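Local structure of glucoamylase (1LF6) at residues D486-T491 and G507-D512; I428-G433 and A446-E451; P87-D92 and L109-K114; S48-T53 and S60-P65. The protein catalyses the stepwise hydrolysis of terminal alpha-1,4-linked glucose from the non-reducing ends of starch-type chains, releasing beta-D-glucose. One frame throughout, in Å; residues are numbered along the deposited sequence.

Contact 1: D486-T491 and G507-D512; sequences DNLTYT and GLSDPD. With SO4 (sulfate ion), chain C.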
# COMPACT_ATOMS: atom_id res chain seq x y z
N ASP A 486 -17.63 26.57 12.32
CA ASP A 486 -18.65 26.24 13.31
C ASP A 486 -20.06 26.45 12.79
O ASP A 486 -20.91 25.57 12.93
CB ASP A 486 -18.44 27.06 14.59
CG ASP A 486 -17.22 26.62 15.36
OD1 ASP A 486 -16.95 27.20 16.43
OD2 ASP A 486 -16.53 25.69 14.90
N ASN A 487 -20.32 27.60 12.19
CA ASN A 487 -21.66 27.86 11.70
C ASN A 487 -22.08 26.95 10.56
O ASN A 487 -23.27 26.74 10.35
CB ASN A 487 -21.79 29.33 11.29
CG ASN A 487 -22.19 30.22 12.47
OD1 ASN A 487 -21.79 29.97 13.61
ND2 ASN A 487 -22.95 31.26 12.19
N LEU A 488 -21.12 26.39 9.84
CA LEU A 488 -21.45 25.50 8.73
C LEU A 488 -21.45 24.01 9.06
O LEU A 488 -22.15 23.24 8.41
CB LEU A 488 -20.51 25.75 7.55
CG LEU A 488 -20.66 27.09 6.82
CD1 LEU A 488 -19.54 27.26 5.81
CD2 LEU A 488 -22.01 27.14 6.13
N THR A 489 -20.69 23.59 10.07
CA THR A 489 -20.59 22.16 10.35
C THR A 489 -20.93 21.69 11.76
O THR A 489 -21.05 20.49 12.00
CB THR A 489 -19.16 21.66 10.02
OG1 THR A 489 -18.23 22.22 10.95
CG2 THR A 489 -18.76 22.08 8.61
N TYR A 490 -21.08 22.62 12.69
CA TYR A 490 -21.39 22.26 14.07
C TYR A 490 -22.90 22.30 14.35
O TYR A 490 -23.51 23.37 14.41
CB TYR A 490 -20.65 23.21 15.02
CG TYR A 490 -20.75 22.86 16.48
CD1 TYR A 490 -21.52 23.63 17.35
CD2 TYR A 490 -20.06 21.76 17.00
CE1 TYR A 490 -21.59 23.32 18.71
CE2 TYR A 490 -20.13 21.45 18.36
CZ TYR A 490 -20.89 22.23 19.21
OH TYR A 490 -20.94 21.94 20.55
N THR A 491 -23.51 21.14 14.53
CA THR A 491 -24.94 21.10 14.81
C THR A 491 -25.19 21.22 16.31
O THR A 491 -24.35 20.85 17.13
CB THR A 491 -25.60 19.79 14.31
OG1 THR A 491 -27.03 19.91 14.41
CG2 THR A 491 -25.13 18.59 15.14
N GLY A 507 -24.75 19.60 3.99
CA GLY A 507 -25.09 19.80 2.59
C GLY A 507 -25.53 21.23 2.28
O GLY A 507 -25.38 21.70 1.15
N LEU A 508 -26.06 21.91 3.29
CA LEU A 508 -26.52 23.28 3.14
C LEU A 508 -25.64 24.20 3.98
O LEU A 508 -24.59 23.80 4.47
CB LEU A 508 -27.97 23.41 3.62
CG LEU A 508 -29.03 22.62 2.84
CD1 LEU A 508 -30.40 22.85 3.49
CD2 LEU A 508 -29.05 23.07 1.39
N SER A 509 -26.09 25.44 4.16
CA SER A 509 -25.36 26.42 4.95
C SER A 509 -25.86 26.45 6.39
O SER A 509 -25.63 27.42 7.11
CB SER A 509 -25.50 27.81 4.33
OG SER A 509 -24.98 27.84 3.02
N ASP A 510 -26.56 25.40 6.80
CA ASP A 510 -27.10 25.33 8.15
C ASP A 510 -27.06 23.89 8.67
O ASP A 510 -27.87 23.06 8.27
CB ASP A 510 -28.52 25.88 8.17
CG ASP A 510 -29.16 25.79 9.54
OD1 ASP A 510 -28.43 25.77 10.55
OD2 ASP A 510 -30.41 25.75 9.60
N PRO A 511 -26.11 23.59 9.57
CA PRO A 511 -25.95 22.26 10.15
C PRO A 511 -27.09 21.80 11.04
O PRO A 511 -27.15 20.63 11.43
CB PRO A 511 -24.63 22.38 10.90
CG PRO A 511 -24.67 23.78 11.40
CD PRO A 511 -25.18 24.55 10.19
N ASP A 512 -28.01 22.70 11.37
CA ASP A 512 -29.14 22.33 12.21
C ASP A 512 -30.33 21.91 11.36
O ASP A 512 -31.25 21.26 11.84
CB ASP A 512 -29.55 23.50 13.11
CG ASP A 512 -28.45 23.90 14.09
OD1 ASP A 512 -27.90 23.00 14.76
OD2 ASP A 512 -28.16 25.10 14.18
S SO4 C . -25.23 26.01 0.10
O1 SO4 C . -24.52 24.73 -0.03
O2 SO4 C . -26.03 26.26 -1.13
O3 SO4 C . -26.14 25.96 1.26
O4 SO4 C . -24.27 27.11 0.28
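Pro511 lays its ring against the backbone carbonyls that end helix 468-489, and it fills the centre of this contact. Its CD sits 2.9 Å from Asn487 O, a tight approach, while CG lies 3.3 Å from Tyr490 O and CB 3.6 Å from Leu488 O. The ring's C-H groups thus meet three oxygens where the helix gives way to strand 490-491. At one end Leu488 reaches over with a single branch: CG lies anti to the carbonyl carbon (chi1 -69°), and methyl CD2 packs 3.6 Å from Ser509 CA. At the other end Thr491 OG1, anti to the backbone N (chi1 -170°), stands 3.1 Å from Pro511 O and 3.2 Å from Asp512 OD1. Asp512 OD1 accepts from Glu492 N, and Thr491 OG1 is hydrogen-bonded to Asn493 N.

Within 507-512, the backbone N of Asp512 donates to Asp510 OD1, which it meets from above the carboxylate plane. This Asx turn spans Pro511 and probably helps hold the bend from which its ring faces the helix end. Ser509 OG points away from the proline to hydrogen-bond O3 of a sulfate (2.8 Å), an ion probably taken from the crystallisation liquor and also held by Tyr443 and Lys431. Farther out, Asp486 OD2 forms a salt bridge with Lys545 and a hydrogen bond with Tyr502, and Thr491 is joined through its backbone to Tyr501 in strand 501-502. The whole is a loop folded back over the C-terminal end of a helix in the (alpha/alpha) barrel of glycoside hydrolase family 15.

Contact 2: I428-G433 and A446-E451; sequences IGPKTG and ATMAAE. With SO4 (sulfate ion), chain C.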
# COMPACT_ATOMS: atom_id res chain seq x y z
N ILE A 428 -13.38 28.05 -5.72
CA ILE A 428 -14.45 27.09 -5.46
C ILE A 428 -14.78 26.78 -4.00
O ILE A 428 -15.88 26.31 -3.70
CB ILE A 428 -14.18 25.76 -6.19
CG1 ILE A 428 -12.82 25.21 -5.78
CG2 ILE A 428 -14.25 25.98 -7.70
CD1 ILE A 428 -12.50 23.86 -6.39
N GLY A 429 -13.85 27.05 -3.10
CA GLY A 429 -14.10 26.78 -1.69
C GLY A 429 -15.13 27.71 -1.08
O GLY A 429 -15.59 28.64 -1.73
N PRO A 430 -15.50 27.50 0.20
CA PRO A 430 -14.99 26.45 1.07
C PRO A 430 -15.66 25.08 0.88
O PRO A 430 -15.19 24.08 1.43
CB PRO A 430 -15.23 27.01 2.46
CG PRO A 430 -16.52 27.76 2.28
CD PRO A 430 -16.30 28.48 0.97
N LYS A 431 -16.75 25.03 0.11
CA LYS A 431 -17.42 23.76 -0.11
C LYS A 431 -16.54 22.87 -0.97
O LYS A 431 -15.72 23.36 -1.75
CB LYS A 431 -18.79 23.96 -0.80
CG LYS A 431 -19.57 22.66 -0.93
CD LYS A 431 -21.08 22.84 -0.78
CE LYS A 431 -21.75 23.23 -2.08
NZ LYS A 431 -23.23 23.05 -1.98
N THR A 432 -16.68 21.55 -0.81
CA THR A 432 -15.86 20.62 -1.57
C THR A 432 -16.71 19.60 -2.33
O THR A 432 -17.83 19.29 -1.92
CB THR A 432 -14.88 19.87 -0.63
OG1 THR A 432 -13.96 19.09 -1.40
CG2 THR A 432 -15.65 18.96 0.33
N GLY A 433 -16.17 19.09 -3.44
CA GLY A 433 -16.88 18.11 -4.24
C GLY A 433 -17.00 16.82 -3.45
O GLY A 433 -18.00 16.12 -3.51
N ALA A 446 -13.04 18.56 8.32
CA ALA A 446 -11.69 18.13 7.95
C ALA A 446 -11.22 18.87 6.71
O ALA A 446 -10.11 19.40 6.69
CB ALA A 446 -11.67 16.62 7.69
N THR A 447 -12.06 18.92 5.69
CA THR A 447 -11.71 19.62 4.45
C THR A 447 -11.51 21.12 4.69
O THR A 447 -10.54 21.71 4.21
CB THR A 447 -12.78 19.43 3.37
OG1 THR A 447 -12.92 18.03 3.08
CG2 THR A 447 -12.40 20.17 2.09
N MET A 448 -12.43 21.75 5.41
CA MET A 448 -12.29 23.17 5.69
C MET A 448 -11.04 23.46 6.53
O MET A 448 -10.44 24.52 6.38
CB MET A 448 -13.53 23.70 6.41
CG MET A 448 -14.76 23.76 5.50
SD MET A 448 -16.14 24.54 6.32
CE MET A 448 -15.69 26.26 6.17
N ALA A 449 -10.66 22.52 7.39
CA ALA A 449 -9.47 22.70 8.21
C ALA A 449 -8.26 22.77 7.29
O ALA A 449 -7.37 23.61 7.46
CB ALA A 449 -9.30 21.54 9.20
N ALA A 450 -8.25 21.88 6.30
CA ALA A 450 -7.16 21.83 5.32
C ALA A 450 -7.13 23.11 4.50
O ALA A 450 -6.04 23.62 4.19
CB ALA A 450 -7.34 20.63 4.40
N GLU A 451 -8.30 23.63 4.13
CA GLU A 451 -8.40 24.85 3.34
C GLU A 451 -7.89 26.07 4.10
O GLU A 451 -7.24 26.94 3.51
CB GLU A 451 -9.84 25.10 2.88
CG GLU A 451 -10.37 24.05 1.89
CD GLU A 451 -11.79 24.32 1.45
OE1 GLU A 451 -11.98 25.01 0.42
OE2 GLU A 451 -12.72 23.86 2.13
S SO4 C . -25.23 26.01 0.10
O1 SO4 C . -24.52 24.73 -0.03
O2 SO4 C . -26.03 26.26 -1.13
O3 SO4 C . -26.14 25.96 1.26
O4 SO4 C . -24.27 27.11 0.28
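Pro430 and Glu451 meet within the (alpha/alpha)-barrel domain, where the loop after helix 414-428 folds against helix 445-464. Glu451 runs out extended from the helix, its CD anti to CA (chi2 -180°), and brings OE2 to 2.6 Å from Pro430 O. Two oxygens this close suggest that the acid is protonated and donates. The other oxygen, OE1, lies 3.5 Å from Gly429 CA, just ahead of the cis peptide bond before Pro430. An alanine in place of Glu451 would probably leave Pro430 O without this close partner and open a gap beside Gly429. One turn earlier, Met448 bends at its thioether (chi3 78°), which sets CE 3.8 Å from Pro430 CB. Thr432 and Thr447 touch through carbon, Thr447 CG2 lying 3.7 Å from Thr432 CB; the hydroxyl of Thr432 is occupied instead by Gln434 O and Leu395 N. The side chain of Thr447 is about 4 Å from that of Glu435, the probable catalytic base, placing this packing beside the active site. Lys431 turns away from the helix; its chain is bent at chi2 and chi3, and NZ donates to O1 of the sulfate at 2.9 Å.

Contact 3: P87-D92 and L109-K114; sequences PDETKD and LVNTDK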
# COMPACT_ATOMS: atom_id res chain seq x y z
N PRO A 87 -0.63 -31.15 -1.08
CA PRO A 87 -0.82 -29.87 -0.39
C PRO A 87 -0.21 -28.65 -1.08
O PRO A 87 0.90 -28.69 -1.61
CB PRO A 87 -0.18 -30.12 0.97
CG PRO A 87 0.95 -31.00 0.63
CD PRO A 87 0.33 -31.99 -0.33
N ASP A 88 -0.98 -27.56 -1.06
CA ASP A 88 -0.59 -26.28 -1.63
C ASP A 88 -0.09 -25.50 -0.42
O ASP A 88 -0.87 -25.23 0.50
CB ASP A 88 -1.81 -25.60 -2.26
CG ASP A 88 -1.52 -24.19 -2.78
OD1 ASP A 88 -2.32 -23.70 -3.60
OD2 ASP A 88 -0.51 -23.57 -2.37
N GLU A 89 1.19 -25.16 -0.40
CA GLU A 89 1.77 -24.45 0.73
C GLU A 89 1.00 -23.19 1.12
O GLU A 89 0.88 -22.87 2.31
CB GLU A 89 3.23 -24.08 0.45
CG GLU A 89 3.41 -22.83 -0.41
CD GLU A 89 4.87 -22.45 -0.61
OE1 GLU A 89 5.66 -22.60 0.34
OE2 GLU A 89 5.22 -21.99 -1.72
N THR A 90 0.45 -22.48 0.14
CA THR A 90 -0.29 -21.26 0.41
C THR A 90 -1.59 -21.46 1.18
O THR A 90 -2.23 -20.49 1.60
CB THR A 90 -0.60 -20.46 -0.89
OG1 THR A 90 -1.50 -21.21 -1.72
CG2 THR A 90 0.68 -20.19 -1.66
N LYS A 91 -2.00 -22.71 1.38
CA LYS A 91 -3.24 -22.96 2.12
C LYS A 91 -3.19 -24.17 3.04
O LYS A 91 -4.01 -24.29 3.95
CB LYS A 91 -4.40 -23.11 1.14
CG LYS A 91 -4.13 -24.07 0.01
CD LYS A 91 -4.52 -23.46 -1.33
CE LYS A 91 -6.01 -23.19 -1.41
NZ LYS A 91 -6.38 -22.65 -2.75
N ASP A 92 -2.24 -25.07 2.81
CA ASP A 92 -2.13 -26.27 3.63
C ASP A 92 -0.94 -26.27 4.57
O ASP A 92 -0.58 -27.31 5.13
CB ASP A 92 -2.07 -27.51 2.73
CG ASP A 92 -3.23 -27.58 1.76
OD1 ASP A 92 -4.37 -27.35 2.20
OD2 ASP A 92 -2.99 -27.87 0.57
N LEU A 109 10.90 -16.96 5.11
CA LEU A 109 9.60 -17.58 5.35
C LEU A 109 9.79 -19.04 5.71
O LEU A 109 10.58 -19.75 5.09
CB LEU A 109 8.73 -17.49 4.09
CG LEU A 109 8.18 -16.11 3.69
CD1 LEU A 109 7.61 -16.18 2.28
CD2 LEU A 109 7.12 -15.68 4.69
N VAL A 110 9.08 -19.48 6.74
CA VAL A 110 9.15 -20.87 7.16
C VAL A 110 7.73 -21.40 7.10
O VAL A 110 6.88 -21.01 7.90
CB VAL A 110 9.68 -21.01 8.60
CG1 VAL A 110 9.69 -22.48 9.01
CG2 VAL A 110 11.08 -20.44 8.69
N ASN A 111 7.46 -22.26 6.12
CA ASN A 111 6.13 -22.84 5.96
C ASN A 111 6.14 -24.28 6.44
O ASN A 111 6.83 -25.13 5.88
CB ASN A 111 5.69 -22.76 4.50
CG ASN A 111 5.70 -21.34 3.96
OD1 ASN A 111 5.56 -20.39 4.72
ND2 ASN A 111 5.84 -21.20 2.65
N THR A 112 5.36 -24.55 7.48
CA THR A 112 5.27 -25.88 8.06
C THR A 112 3.94 -26.55 7.76
O THR A 112 2.88 -26.08 8.18
CB THR A 112 5.45 -25.83 9.59
OG1 THR A 112 6.72 -25.24 9.90
CG2 THR A 112 5.40 -27.23 10.18
N ASP A 113 4.01 -27.65 7.01
CA ASP A 113 2.83 -28.43 6.64
C ASP A 113 1.91 -28.61 7.83
O ASP A 113 2.35 -28.98 8.91
CB ASP A 113 3.28 -29.79 6.10
CG ASP A 113 2.11 -30.71 5.78
OD1 ASP A 113 1.08 -30.22 5.28
OD2 ASP A 113 2.24 -31.93 6.01
N LYS A 114 0.62 -28.33 7.63
CA LYS A 114 -0.36 -28.47 8.70
C LYS A 114 -0.41 -29.91 9.22
O LYS A 114 -0.81 -30.16 10.36
CB LYS A 114 -1.75 -28.06 8.21
CG LYS A 114 -1.90 -26.57 7.92
CD LYS A 114 -3.32 -26.26 7.46
CE LYS A 114 -3.50 -24.78 7.17
NZ LYS A 114 -4.86 -24.51 6.63
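Lys114 N donates to Asp92 O across a nearly straight backbone hydrogen bond (3.0 Å, 169° at the hydrogen), tying the end of a short, weakly bonded helix to the residue just after strand 107-113. The side chain of Lys114 then lies extended past the same residue, CG 3.2 Å from Asp92 O, and NZ donates to Lys91 O at 2.8 Å, so one lysine grips two successive carbonyls.

At the other end Asn111 ND2 donates to Glu89 OE1 (2.7 Å). The acceptor lies close to the amide plane of Asn111, but the donor stands above the carboxylate plane of Glu89, and the two flat groups are turned 83° apart. Glu89 CG sits between the backbone N and the carbonyl carbon (chi1 81°), and from there the chain runs extended toward Asn111. Its second oxygen, OE2, forms a salt bridge with Lys122 and accepts from Phe77 N, while Asn111 ND2 also reaches Gly57 O and its OD1 takes Ser95 OG. An alanine at Glu89 would probably leave Lys122 without its charged mate and Asn111 with an N-H lacking its acceptor.

The helix is fixed from within as well. Asp88, its N-cap, accepts on OD2 from Thr90 N (2.9 Å) and Thr90 OG1 (2.6 Å), both on one face of the carboxylate, and Asp92 OD2 accepts from Asp88 N (2.6 Å). Asp88 is also paired with Lys76. Asp88 and Glu89 thus link the helix to strand 70-80, Asn111 and Lys114 link it to strand 107-113 and its end, and this N-capped turn bridges the two antiparallel sheets of the N-terminal beta sandwich.

Contact 4: S48-T53 and S60-P65; sequences SKVWFT and SEVYYP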
# COMPACT_ATOMS: atom_id res chain seq x y z
N SER A 48 17.47 -1.18 -9.98
CA SER A 48 16.68 -2.41 -9.92
C SER A 48 15.20 -2.06 -9.83
O SER A 48 14.67 -1.81 -8.74
CB SER A 48 17.09 -3.24 -8.70
OG SER A 48 16.37 -4.46 -8.65
N LYS A 49 14.53 -2.06 -10.98
CA LYS A 49 13.12 -1.72 -11.05
C LYS A 49 12.19 -2.93 -10.89
O LYS A 49 11.40 -3.24 -11.78
CB LYS A 49 12.81 -0.99 -12.36
CG LYS A 49 13.66 0.27 -12.58
CD LYS A 49 13.07 1.12 -13.70
CE LYS A 49 14.06 2.16 -14.21
NZ LYS A 49 14.78 2.89 -13.14
N VAL A 50 12.30 -3.60 -9.75
CA VAL A 50 11.48 -4.76 -9.43
C VAL A 50 11.00 -4.67 -7.98
O VAL A 50 11.79 -4.42 -7.08
CB VAL A 50 12.28 -6.08 -9.59
CG1 VAL A 50 11.46 -7.26 -9.08
CG2 VAL A 50 12.66 -6.29 -11.05
N TRP A 51 9.70 -4.89 -7.78
CA TRP A 51 9.11 -4.86 -6.45
C TRP A 51 8.42 -6.19 -6.23
O TRP A 51 7.88 -6.77 -7.17
CB TRP A 51 8.03 -3.78 -6.34
CG TRP A 51 8.51 -2.36 -6.38
CD1 TRP A 51 8.63 -1.51 -5.32
CD2 TRP A 51 8.81 -1.60 -7.55
NE1 TRP A 51 8.99 -0.26 -5.76
CE2 TRP A 51 9.11 -0.29 -7.13
CE3 TRP A 51 8.86 -1.90 -8.92
CZ2 TRP A 51 9.45 0.73 -8.03
CZ3 TRP A 51 9.20 -0.89 -9.81
CH2 TRP A 51 9.49 0.41 -9.36
N PHE A 52 8.42 -6.69 -4.99
CA PHE A 52 7.74 -7.95 -4.69
C PHE A 52 6.90 -7.82 -3.43
O PHE A 52 7.13 -6.93 -2.61
CB PHE A 52 8.75 -9.10 -4.51
CG PHE A 52 9.64 -8.94 -3.31
CD1 PHE A 52 10.84 -8.24 -3.41
CD2 PHE A 52 9.28 -9.49 -2.08
CE1 PHE A 52 11.66 -8.08 -2.29
CE2 PHE A 52 10.10 -9.33 -0.97
CZ PHE A 52 11.29 -8.62 -1.07
N THR A 53 5.93 -8.72 -3.28
CA THR A 53 5.07 -8.75 -2.11
C THR A 53 4.93 -10.21 -1.71
O THR A 53 5.06 -11.09 -2.55
CB THR A 53 3.66 -8.17 -2.39
OG1 THR A 53 3.00 -8.96 -3.40
CG2 THR A 53 3.76 -6.74 -2.87
N SER A 60 3.67 -13.09 -3.87
CA SER A 60 2.41 -12.77 -4.52
C SER A 60 2.74 -11.85 -5.70
O SER A 60 3.57 -12.20 -6.54
CB SER A 60 1.44 -12.11 -3.53
OG SER A 60 2.07 -11.11 -2.74
N GLU A 61 2.11 -10.68 -5.78
CA GLU A 61 2.38 -9.77 -6.89
C GLU A 61 3.84 -9.31 -6.96
O GLU A 61 4.48 -9.05 -5.94
CB GLU A 61 1.49 -8.53 -6.81
CG GLU A 61 0.02 -8.75 -7.10
CD GLU A 61 -0.78 -9.13 -5.86
OE1 GLU A 61 -0.22 -9.07 -4.75
OE2 GLU A 61 -1.97 -9.49 -6.01
N VAL A 62 4.35 -9.21 -8.18
CA VAL A 62 5.71 -8.74 -8.43
C VAL A 62 5.56 -7.66 -9.49
O VAL A 62 4.86 -7.85 -10.49
CB VAL A 62 6.64 -9.86 -8.96
CG1 VAL A 62 8.06 -9.32 -9.10
CG2 VAL A 62 6.63 -11.04 -8.00
N TYR A 63 6.23 -6.53 -9.28
CA TYR A 63 6.12 -5.39 -10.19
C TYR A 63 7.38 -5.06 -10.98
O TYR A 63 8.50 -5.16 -10.46
CB TYR A 63 5.70 -4.16 -9.39
CG TYR A 63 4.38 -4.33 -8.66
CD1 TYR A 63 3.23 -3.69 -9.10
CD2 TYR A 63 4.29 -5.15 -7.53
CE1 TYR A 63 2.01 -3.87 -8.44
CE2 TYR A 63 3.08 -5.34 -6.87
CZ TYR A 63 1.94 -4.69 -7.33
OH TYR A 63 0.74 -4.87 -6.67
N TYR A 64 7.18 -4.64 -12.22
CA TYR A 64 8.24 -4.25 -13.14
C TYR A 64 7.62 -3.72 -14.43
O TYR A 64 6.65 -4.29 -14.93
CB TYR A 64 9.16 -5.44 -13.47
CG TYR A 64 9.94 -5.26 -14.76
CD1 TYR A 64 9.37 -5.60 -15.99
CD2 TYR A 64 11.23 -4.71 -14.76
CE1 TYR A 64 10.06 -5.40 -17.19
CE2 TYR A 64 11.93 -4.51 -15.96
CZ TYR A 64 11.33 -4.85 -17.16
OH TYR A 64 12.01 -4.66 -18.35
N PRO A 65 8.18 -2.64 -15.00
CA PRO A 65 9.34 -1.88 -14.52
C PRO A 65 8.93 -0.67 -13.67
O PRO A 65 9.78 0.13 -13.27
CB PRO A 65 10.01 -1.46 -15.81
CG PRO A 65 8.83 -1.11 -16.66
CD PRO A 65 7.85 -2.25 -16.38
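Trp51 and Tyr63 form an antiparallel hydrogen-bonded pair, Trp51 N giving to Tyr63 O at 2.9 Å and Tyr63 N to Trp51 O at 2.7 Å. Their side chains leave the same face and cross at about a right angle, CB to CB 3.9 Å. Toward the turn, Ser60 N donates to Thr53 O (2.8 Å, 170°), whereas Thr53 N reaches Glu61 O only weakly (125°). Thr53 OG1 lies between the backbone N and the carbonyl carbon (chi1 62°), which turns it to within 2.9 Å of Glu61 O; its 2.4 Å approach to Ser60 OG is too short to trust in detail. Phe52 and Val62, the neighbouring non-hydrogen-bonded pair, turn their backbone groups outward, to Gly41 and Asp71 on the flanking strands. Beside them Val50 CG1 touches Val62 CG1 at 4.0 Å. Beyond the strands, Lys49 O lies at the edge of the Tyr64 ring, 3.3 Å from CD2. The buried acid of Glu61 is satisfied by Lys37 at OE1 and Ala33 N at OE2, and Tyr63 OH by His338. The segments belong to a beta hairpin, strands 51-55 and 58-63, within an antiparallel sheet of the N-terminal beta sandwich.

In the fold
From the N terminus, contact 4 closes first, joining the two strands of the hairpin 51-55 and 58-63. Contact 3 follows, closing the loop from the short helix 89-92 over strand 93-99 to strand 107-113; the two centres lie 23 Å apart and their nearest atoms about 7 Å, both in the N-terminal beta sandwich. The chain then enters the (alpha/alpha) barrel, where contact 2 joins a loop to helix 445-464 and contact 1 joins the end of the next helix, 468-489, to a later loop. Contacts 1 and 2 touch, Leu488 CD1 lying 4.0 Å from Met448 CE, and share the sulfate. All four run in series; none nests or crosses.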